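Local coordinates for protein tRNA-splicing ligase RtcB (Thermus thermophilus, PDB 2EPG) that probably joins RNA ends, ligating a 3'-phosphate or 2',3'-cyclic phosphate end to a 5'-hydroxyl end with GTP and manganese, at residues A[335-347]-A[353-365]. Numbering follows the deposited sequence.
Sequences YDLAHNNAKFEEH and LVHRKGATRAFGP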
ATOM      1  N   TYR A 335      -7.265  -5.208   8.618  1.00 22.58           N
ATOM      2  CA  TYR A 335      -6.292  -5.624   7.599  1.00 23.05           C
ATOM      3  C   TYR A 335      -5.132  -4.627   7.541  1.00 23.14           C
ATOM      4  O   TYR A 335      -5.208  -3.534   8.101  1.00 24.06           O
ATOM      5  CB  TYR A 335      -6.929  -5.741   6.201  1.00 18.49           C
ATOM      6  CG  TYR A 335      -6.194  -6.734   5.336  1.00 19.04           C
ATOM      7  CD1 TYR A 335      -6.040  -8.056   5.752  1.00 17.42           C
ATOM      8  CD2 TYR A 335      -5.638  -6.367   4.117  1.00 19.44           C
ATOM      9  CE1 TYR A 335      -5.343  -8.978   4.969  1.00 18.64           C
ATOM     10  CE2 TYR A 335      -4.955  -7.289   3.337  1.00 20.92           C
ATOM     11  CZ  TYR A 335      -4.812  -8.591   3.775  1.00 18.17           C
ATOM     12  OH  TYR A 335      -4.131  -9.510   3.007  1.00 20.15           O
ATOM     13  N   ASP A 336      -4.064  -5.015   6.857  1.00 24.21           N
ATOM     14  CA  ASP A 336      -2.895  -4.162   6.680  1.00 24.65           C
ATOM     15  C   ASP A 336      -2.262  -4.584   5.350  1.00 24.44           C
ATOM     16  O   ASP A 336      -1.945  -5.760   5.157  1.00 24.84           O
ATOM     17  CB  ASP A 336      -1.934  -4.355   7.870  1.00 24.31           C
ATOM     18  CG  ASP A 336      -0.616  -3.582   7.717  1.00 25.37           C
ATOM     19  OD1 ASP A 336      -0.190  -2.945   8.703  1.00 22.92           O
ATOM     20  OD2 ASP A 336       0.007  -3.628   6.632  1.00 23.47           O
ATOM     21  N   LEU A 337      -2.103  -3.639   4.424  1.00 23.76           N
ATOM     22  CA  LEU A 337      -1.520  -3.954   3.127  1.00 25.55           C
ATOM     23  C   LEU A 337      -0.687  -2.823   2.541  1.00 26.64           C
ATOM     24  O   LEU A 337      -0.863  -1.654   2.869  1.00 26.82           O
ATOM     25  CB  LEU A 337      -2.609  -4.348   2.111  1.00 25.18           C
ATOM     26  CG  LEU A 337      -3.383  -3.225   1.395  1.00 25.55           C
ATOM     27  CD1 LEU A 337      -4.389  -3.825   0.398  1.00 22.43           C
ATOM     28  CD2 LEU A 337      -4.108  -2.359   2.429  1.00 20.33           C
ATOM     29  N   ALA A 338       0.231  -3.203   1.662  1.00 28.66           N
ATOM     30  CA  ALA A 338       1.132  -2.275   1.002  1.00 29.12           C
ATOM     31  C   ALA A 338       0.497  -1.591  -0.198  1.00 30.51           C
ATOM     32  O   ALA A 338      -0.413  -2.137  -0.814  1.00 31.57           O
ATOM     33  CB  ALA A 338       2.384  -3.029   0.545  1.00 28.99           C
ATOM     34  N   HIS A 339       1.000  -0.399  -0.521  1.00 32.40           N
ATOM     35  CA  HIS A 339       0.550   0.376  -1.675  1.00 34.13           C
ATOM     36  C   HIS A 339       1.715   0.479  -2.672  1.00 33.27           C
ATOM     37  O   HIS A 339       1.518   0.863  -3.819  1.00 33.60           O
ATOM     38  CB  HIS A 339       0.071   1.777  -1.245  1.00 38.31           C
ATOM     39  CG  HIS A 339      -1.322   1.792  -0.686  1.00 45.21           C
ATOM     40  ND1 HIS A 339      -2.189   2.852  -0.871  1.00 48.87           N
ATOM     41  CD2 HIS A 339      -2.022   0.851  -0.004  1.00 46.50           C
ATOM     42  CE1 HIS A 339      -3.363   2.559  -0.336  1.00 47.84           C
ATOM     43  NE2 HIS A 339      -3.289   1.350   0.194  1.00 47.42           N
ATOM     44  N   ASN A 340       2.932   0.154  -2.216  1.00 31.50           N
ATOM     45  CA  ASN A 340       4.130   0.151  -3.073  1.00 30.28           C
ATOM     46  C   ASN A 340       4.894  -1.119  -2.732  1.00 31.04           C
ATOM     47  O   ASN A 340       5.338  -1.278  -1.595  1.00 32.20           O
ATOM     48  CB  ASN A 340       5.073   1.341  -2.802  1.00 31.34           C
ATOM     49  CG  ASN A 340       4.483   2.683  -3.198  1.00 30.78           C
ATOM     50  OD1 ASN A 340       3.884   2.826  -4.257  1.00 31.49           O
ATOM     51  ND2 ASN A 340       4.680   3.679  -2.351  1.00 33.39           N
ATOM     52  N   ASN A 341       5.049  -2.026  -3.693  1.00 29.79           N
ATOM     53  CA  ASN A 341       5.780  -3.250  -3.423  1.00 30.55           C
ATOM     54  C   ASN A 341       5.874  -4.164  -4.636  1.00 30.04           C
ATOM     55  O   ASN A 341       5.060  -4.080  -5.539  1.00 31.43           O
ATOM     56  CB  ASN A 341       5.087  -4.013  -2.298  1.00 33.50           C
ATOM     57  CG  ASN A 341       6.063  -4.578  -1.297  1.00 38.29           C
ATOM     58  OD1 ASN A 341       5.670  -5.245  -0.335  1.00 41.84           O
ATOM     59  ND2 ASN A 341       7.347  -4.316  -1.510  1.00 39.33           N
ATOM     60  N   ALA A 342       6.885  -5.025  -4.661  1.00 30.15           N
ATOM     61  CA  ALA A 342       7.022  -6.005  -5.733  1.00 29.40           C
ATOM     62  C   ALA A 342       7.016  -7.318  -4.967  1.00 31.71           C
ATOM     63  O   ALA A 342       7.724  -7.465  -3.970  1.00 31.37           O
ATOM     64  CB  ALA A 342       8.328  -5.834  -6.484  1.00 29.92           C
ATOM     65  N   LYS A 343       6.206  -8.264  -5.419  1.00 30.88           N
ATOM     66  CA  LYS A 343       6.091  -9.534  -4.727  1.00 30.49           C
ATOM     67  C   LYS A 343       5.991 -10.679  -5.698  1.00 29.36           C
ATOM     68  O   LYS A 343       5.433 -10.526  -6.792  1.00 26.85           O
ATOM     69  CB  LYS A 343       4.835  -9.535  -3.860  1.00 34.38           C
ATOM     70  CG  LYS A 343       4.711  -8.299  -2.980  1.00 38.28           C
ATOM     71  CD  LYS A 343       3.652  -8.494  -1.943  1.00 40.21           C
ATOM     72  CE  LYS A 343       3.997  -9.643  -1.017  1.00 37.95           C
ATOM     73  NZ  LYS A 343       2.770  -9.974  -0.256  1.00 37.74           N
ATOM     74  N   PHE A 344       6.532 -11.825  -5.305  1.00 26.80           N
ATOM     75  CA  PHE A 344       6.434 -12.991  -6.159  1.00 28.00           C
ATOM     76  C   PHE A 344       5.074 -13.613  -5.874  1.00 28.42           C
ATOM     77  O   PHE A 344       4.745 -13.905  -4.730  1.00 25.52           O
ATOM     78  CB  PHE A 344       7.550 -13.995  -5.866  1.00 27.36           C
ATOM     79  CG  PHE A 344       8.885 -13.591  -6.440  1.00 29.79           C
ATOM     80  CD1 PHE A 344       9.815 -12.905  -5.663  1.00 28.30           C
ATOM     81  CD2 PHE A 344       9.200 -13.881  -7.765  1.00 26.00           C
ATOM     82  CE1 PHE A 344      11.052 -12.518  -6.209  1.00 30.33           C
ATOM     83  CE2 PHE A 344      10.421 -13.501  -8.316  1.00 28.43           C
ATOM     84  CZ  PHE A 344      11.351 -12.821  -7.538  1.00 27.33           C
ATOM     85  N   GLU A 345       4.288 -13.819  -6.922  1.00 27.93           N
ATOM     86  CA  GLU A 345       2.951 -14.381  -6.774  1.00 27.42           C
ATOM     87  C   GLU A 345       2.641 -15.371  -7.898  1.00 28.35           C
ATOM     88  O   GLU A 345       3.321 -15.392  -8.926  1.00 28.20           O
ATOM     89  CB  GLU A 345       1.919 -13.249  -6.791  1.00 25.49           C
ATOM     90  CG  GLU A 345       2.079 -12.228  -5.674  1.00 24.66           C
ATOM     91  CD  GLU A 345       1.105 -11.059  -5.786  1.00 26.69           C
ATOM     92  OE1 GLU A 345       0.352 -10.960  -6.797  1.00 24.57           O
ATOM     93  OE2 GLU A 345       1.101 -10.226  -4.853  1.00 26.60           O
ATOM     94  N   GLU A 346       1.624 -16.197  -7.678  1.00 28.08           N
ATOM     95  CA  GLU A 346       1.179 -17.178  -8.660  1.00 30.11           C
ATOM     96  C   GLU A 346       0.081 -16.557  -9.505  1.00 28.69           C
ATOM     97  O   GLU A 346      -0.965 -16.184  -8.980  1.00 25.01           O
ATOM     98  CB  GLU A 346       0.596 -18.414  -7.978  1.00 34.17           C
ATOM     99  CG  GLU A 346       1.590 -19.233  -7.184  1.00 42.52           C
ATOM    100  CD  GLU A 346       2.641 -19.878  -8.068  1.00 46.29           C
ATOM    101  OE1 GLU A 346       3.844 -19.732  -7.738  1.00 48.27           O
ATOM    102  OE2 GLU A 346       2.259 -20.526  -9.081  1.00 46.76           O
ATOM    103  N   HIS A 347       0.341 -16.451 -10.808  1.00 29.72           N
ATOM    104  CA  HIS A 347      -0.598 -15.906 -11.797  1.00 28.40           C
ATOM    105  C   HIS A 347      -0.352 -16.685 -13.090  1.00 27.99           C
ATOM    106  O   HIS A 347       0.797 -16.915 -13.472  1.00 26.38           O
ATOM    107  CB  HIS A 347      -0.337 -14.421 -12.056  1.00 25.45           C
ATOM    108  CG  HIS A 347      -0.567 -13.543 -10.867  1.00 26.11           C
ATOM    109  ND1 HIS A 347      -1.829 -13.219 -10.407  1.00 25.28           N
ATOM    110  CD2 HIS A 347       0.305 -12.912 -10.045  1.00 22.43           C
ATOM    111  CE1 HIS A 347      -1.720 -12.426  -9.356  1.00 23.58           C
ATOM    112  NE2 HIS A 347      -0.435 -12.223  -9.117  1.00 22.97           N
ATOM    113  N   LEU A 353       6.894 -11.960 -10.729  1.00 23.78           N
ATOM    114  CA  LEU A 353       7.170 -10.870  -9.810  1.00 23.29           C
ATOM    115  C   LEU A 353       6.247  -9.712 -10.195  1.00 22.19           C
ATOM    116  O   LEU A 353       6.353  -9.173 -11.300  1.00 20.72           O
ATOM    117  CB  LEU A 353       8.629 -10.424  -9.927  1.00 24.35           C
ATOM    118  CG  LEU A 353       8.984  -9.208  -9.068  1.00 24.89           C
ATOM    119  CD1 LEU A 353       8.944  -9.602  -7.603  1.00 23.30           C
ATOM    120  CD2 LEU A 353      10.372  -8.682  -9.463  1.00 25.17           C
ATOM    121  N   VAL A 354       5.370  -9.314  -9.280  1.00 20.87           N
ATOM    122  CA  VAL A 354       4.427  -8.235  -9.558  1.00 22.07           C
ATOM    123  C   VAL A 354       4.816  -6.908  -8.917  1.00 24.14           C
ATOM    124  O   VAL A 354       4.853  -6.802  -7.685  1.00 22.07           O
ATOM    125  CB  VAL A 354       3.006  -8.605  -9.069  1.00 23.24           C
ATOM    126  CG1 VAL A 354       1.996  -7.516  -9.490  1.00 22.80           C
ATOM    127  CG2 VAL A 354       2.610  -9.964  -9.631  1.00 22.19           C
ATOM    128  N   HIS A 355       5.096  -5.909  -9.763  1.00 24.20           N
ATOM    129  CA  HIS A 355       5.461  -4.573  -9.312  1.00 24.09           C
ATOM    130  C   HIS A 355       4.153  -3.798  -9.162  1.00 25.51           C
ATOM    131  O   HIS A 355       3.312  -3.770 -10.082  1.00 24.72           O
ATOM    132  CB  HIS A 355       6.317  -3.816 -10.348  1.00 26.51           C
ATOM    133  CG  HIS A 355       7.702  -4.354 -10.541  1.00 27.90           C
ATOM    134  ND1 HIS A 355       7.966  -5.515 -11.238  1.00 27.46           N
ATOM    135  CD2 HIS A 355       8.907  -3.852 -10.171  1.00 26.73           C
ATOM    136  CE1 HIS A 355       9.276  -5.701 -11.294  1.00 30.50           C
ATOM    137  NE2 HIS A 355       9.869  -4.706 -10.656  1.00 27.17           N
ATOM    138  N   ARG A 356       3.991  -3.165  -8.011  1.00 23.03           N
ATOM    139  CA  ARG A 356       2.804  -2.376  -7.745  1.00 24.29           C
ATOM    140  C   ARG A 356       3.264  -1.094  -7.103  1.00 23.49           C
ATOM    141  O   ARG A 356       3.804  -1.114  -6.004  1.00 24.25           O
ATOM    142  CB  ARG A 356       1.843  -3.107  -6.784  1.00 20.84           C
ATOM    143  CG  ARG A 356       1.209  -4.407  -7.327  1.00 22.70           C
ATOM    144  CD  ARG A 356       0.001  -4.849  -6.468  1.00 22.01           C
ATOM    145  NE  ARG A 356      -0.628  -6.078  -6.949  1.00 24.33           N
ATOM    146  CZ  ARG A 356      -0.250  -7.309  -6.603  1.00 23.34           C
ATOM    147  NH1 ARG A 356      -0.883  -8.360  -7.103  1.00 21.48           N
ATOM    148  NH2 ARG A 356       0.759  -7.499  -5.757  1.00 24.81           N
ATOM    149  N   LYS A 357       3.077   0.017  -7.802  1.00 25.15           N
ATOM    150  CA  LYS A 357       3.446   1.321  -7.269  1.00 27.44           C
ATOM    151  C   LYS A 357       2.151   2.093  -7.216  1.00 26.33           C
ATOM    152  O   LYS A 357       1.564   2.389  -8.262  1.00 26.41           O
ATOM    153  CB  LYS A 357       4.426   2.065  -8.182  1.00 28.49           C
ATOM    154  CG  LYS A 357       5.013   3.305  -7.492  1.00 32.18           C
ATOM    155  CD  LYS A 357       5.433   4.423  -8.442  1.00 33.19           C
ATOM    156  CE  LYS A 357       6.312   3.951  -9.569  1.00 32.27           C
ATOM    157  NZ  LYS A 357       6.932   5.078 -10.313  1.00 33.51           N
ATOM    158  N   GLY A 358       1.703   2.421  -6.011  1.00 27.09           N
ATOM    159  CA  GLY A 358       0.449   3.144  -5.871  1.00 27.83           C
ATOM    160  C   GLY A 358      -0.724   2.297  -6.340  1.00 29.71           C
ATOM    161  O   GLY A 358      -1.607   2.767  -7.056  1.00 29.99           O
ATOM    162  N   ALA A 359      -0.708   1.030  -5.959  1.00 27.37           N
ATOM    163  CA  ALA A 359      -1.770   0.099  -6.312  1.00 27.88           C
ATOM    164  C   ALA A 359      -1.668  -0.975  -5.248  1.00 28.07           C
ATOM    165  O   ALA A 359      -0.616  -1.140  -4.617  1.00 27.40           O
ATOM    166  CB  ALA A 359      -1.546  -0.489  -7.700  1.00 24.23           C
ATOM    167  N   THR A 360      -2.759  -1.694  -5.043  1.00 28.35           N
ATOM    168  CA  THR A 360      -2.814  -2.710  -4.006  1.00 26.69           C
ATOM    169  C   THR A 360      -3.004  -4.110  -4.506  1.00 26.48           C
ATOM    170  O   THR A 360      -3.507  -4.321  -5.603  1.00 27.36           O
ATOM    171  CB  THR A 360      -3.999  -2.449  -3.044  1.00 28.15           C
ATOM    172  OG1 THR A 360      -5.210  -2.321  -3.810  1.00 25.25           O
ATOM    173  CG2 THR A 360      -3.776  -1.184  -2.229  1.00 24.58           C
ATOM    174  N   ARG A 361      -2.589  -5.067  -3.682  1.00 25.84           N
ATOM    175  CA  ARG A 361      -2.806  -6.466  -3.983  1.00 25.01           C
ATOM    176  C   ARG A 361      -4.267  -6.547  -3.571  1.00 22.90           C
ATOM    177  O   ARG A 361      -4.672  -5.906  -2.602  1.00 21.13           O
ATOM    178  CB  ARG A 361      -1.975  -7.387  -3.084  1.00 24.45           C
ATOM    179  CG  ARG A 361      -2.022  -8.838  -3.523  1.00 25.28           C
ATOM    180  CD  ARG A 361      -1.413  -9.782  -2.485  1.00 28.42           C
ATOM    181  NE  ARG A 361      -2.256  -9.905  -1.301  1.00 28.19           N
ATOM    182  CZ  ARG A 361      -2.018 -10.758  -0.307  1.00 31.24           C
ATOM    183  NH1 ARG A 361      -2.834 -10.818   0.738  1.00 30.00           N
ATOM    184  NH2 ARG A 361      -0.958 -11.549  -0.354  1.00 28.67           N
ATOM    185  N   ALA A 362      -5.055  -7.327  -4.291  1.00 23.05           N
ATOM    186  CA  ALA A 362      -6.476  -7.406  -3.981  1.00 23.32           C
ATOM    187  C   ALA A 362      -7.012  -8.777  -4.338  1.00 24.37           C
ATOM    188  O   ALA A 362      -7.802  -8.923  -5.284  1.00 22.19           O
ATOM    189  CB  ALA A 362      -7.217  -6.324  -4.760  1.00 23.74           C
ATOM    190  N   PHE A 363      -6.561  -9.782  -3.588  1.00 23.62           N
ATOM    191  CA  PHE A 363      -6.988 -11.144  -3.819  1.00 25.43           C
ATOM    192  C   PHE A 363      -8.490 -11.342  -3.602  1.00 26.10           C
ATOM    193  O   PHE A 363      -9.133 -10.645  -2.791  1.00 24.73           O
ATOM    194  CB  PHE A 363      -6.162 -12.099  -2.958  1.00 26.92           C
ATOM    195  CG  PHE A 363      -4.748 -12.294  -3.461  1.00 27.92           C
ATOM    196  CD1 PHE A 363      -3.813 -12.985  -2.698  1.00 27.83           C
ATOM    197  CD2 PHE A 363      -4.354 -11.764  -4.694  1.00 29.84           C
ATOM    198  CE1 PHE A 363      -2.505 -13.147  -3.152  1.00 30.83           C
ATOM    199  CE2 PHE A 363      -3.047 -11.918  -5.167  1.00 30.29           C
ATOM    200  CZ  PHE A 363      -2.115 -12.613  -4.392  1.00 31.35           C
ATOM    201  N   GLY A 364      -9.050 -12.291  -4.347  1.00 24.80           N
ATOM    202  CA  GLY A 364     -10.479 -12.536  -4.269  1.00 25.98           C
ATOM    203  C   GLY A 364     -10.923 -13.754  -3.492  1.00 26.75           C
ATOM    204  O   GLY A 364     -10.095 -14.502  -2.965  1.00 26.94           O
ATOM    205  N   PRO A 365     -12.244 -13.990  -3.431  1.00 28.55           N
ATOM    206  CA  PRO A 365     -12.863 -15.122  -2.724  1.00 28.96           C
ATOM    207  C   PRO A 365     -12.178 -16.454  -3.026  1.00 29.78           C
ATOM    208  O   PRO A 365     -11.799 -16.720  -4.162  1.00 29.88           O
ATOM    209  CB  PRO A 365     -14.310 -15.086  -3.217  1.00 28.87           C
ATOM    210  CG  PRO A 365     -14.545 -13.598  -3.428  1.00 29.13           C
ATOM    211  CD  PRO A 365     -13.262 -13.186  -4.136  1.00 27.83           C
TER
HETATM  212  O   HOH W   1      -0.725  -4.528  -1.376  1.00 29.01           O
HETATM  213  O   HOH W   2       1.129  -3.108  -3.108  1.00 33.27           O
HETATM  214  O   HOH W   3       2.661  -5.396  -4.536  1.00 43.50           O
HETATM  215  O   HOH W   4       1.457 -11.186  -2.353  1.00 24.83           O
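Leu337 and His339 both rest on Thr360 just past an antiparallel beta hairpin of the RtcB fold, strands 332-347 and 350-357, a worked example of how strand register brings a carboxylate and a guanidinium together. Leu337 sets CD1 3.7 Å from Thr360 CB. His339, predicted to bind the second manganese ion and GMP, has Thr360 CG2 3.5 Å from its CD2, while its ND1 bonds to His410, the predicted GMP-histidine intermediate. Its carbonyl O accepts from Ala359 N, and Asn340 OD1 takes Gly358 N at 2.8 Å. Asn341 and Arg356 then form a hydrogen-bonded pair, as do Lys343 and Val354. Between them Ala342 CB lies over one face of the His355 imidazole, offset toward its rim. Phe344 offers a ring face to Leu353, whose CD1 sits over the centre, 3.8 Å from the centroid. Glu345 points toward 353-365, its CG anti to the carbonyl carbon (chi1 -61°) and its chain extended, which carries the carboxylate to Arg356. Arg356 grips it end-on, NH1 to OE1 and NH2 to OE2, both 2.9 Å, although the two planes are 37° apart. The guanidinium is sandwiched between Val354 CG1 and Arg361 CA; Ser407 OG takes its NE and the Phe405 carbonyl its NH1. A glutamine here would probably leave buried Arg356 without its counter-charge and set an amide NH2 against a donor. A water joins Glu345 OE2 to Arg361 NH2 and to Lys343 NZ, which also bonds Ser183 and pairs with Glu182, and His347 NE2 donates to the anti lone pair of Glu345 OE1 at 2.8 Å.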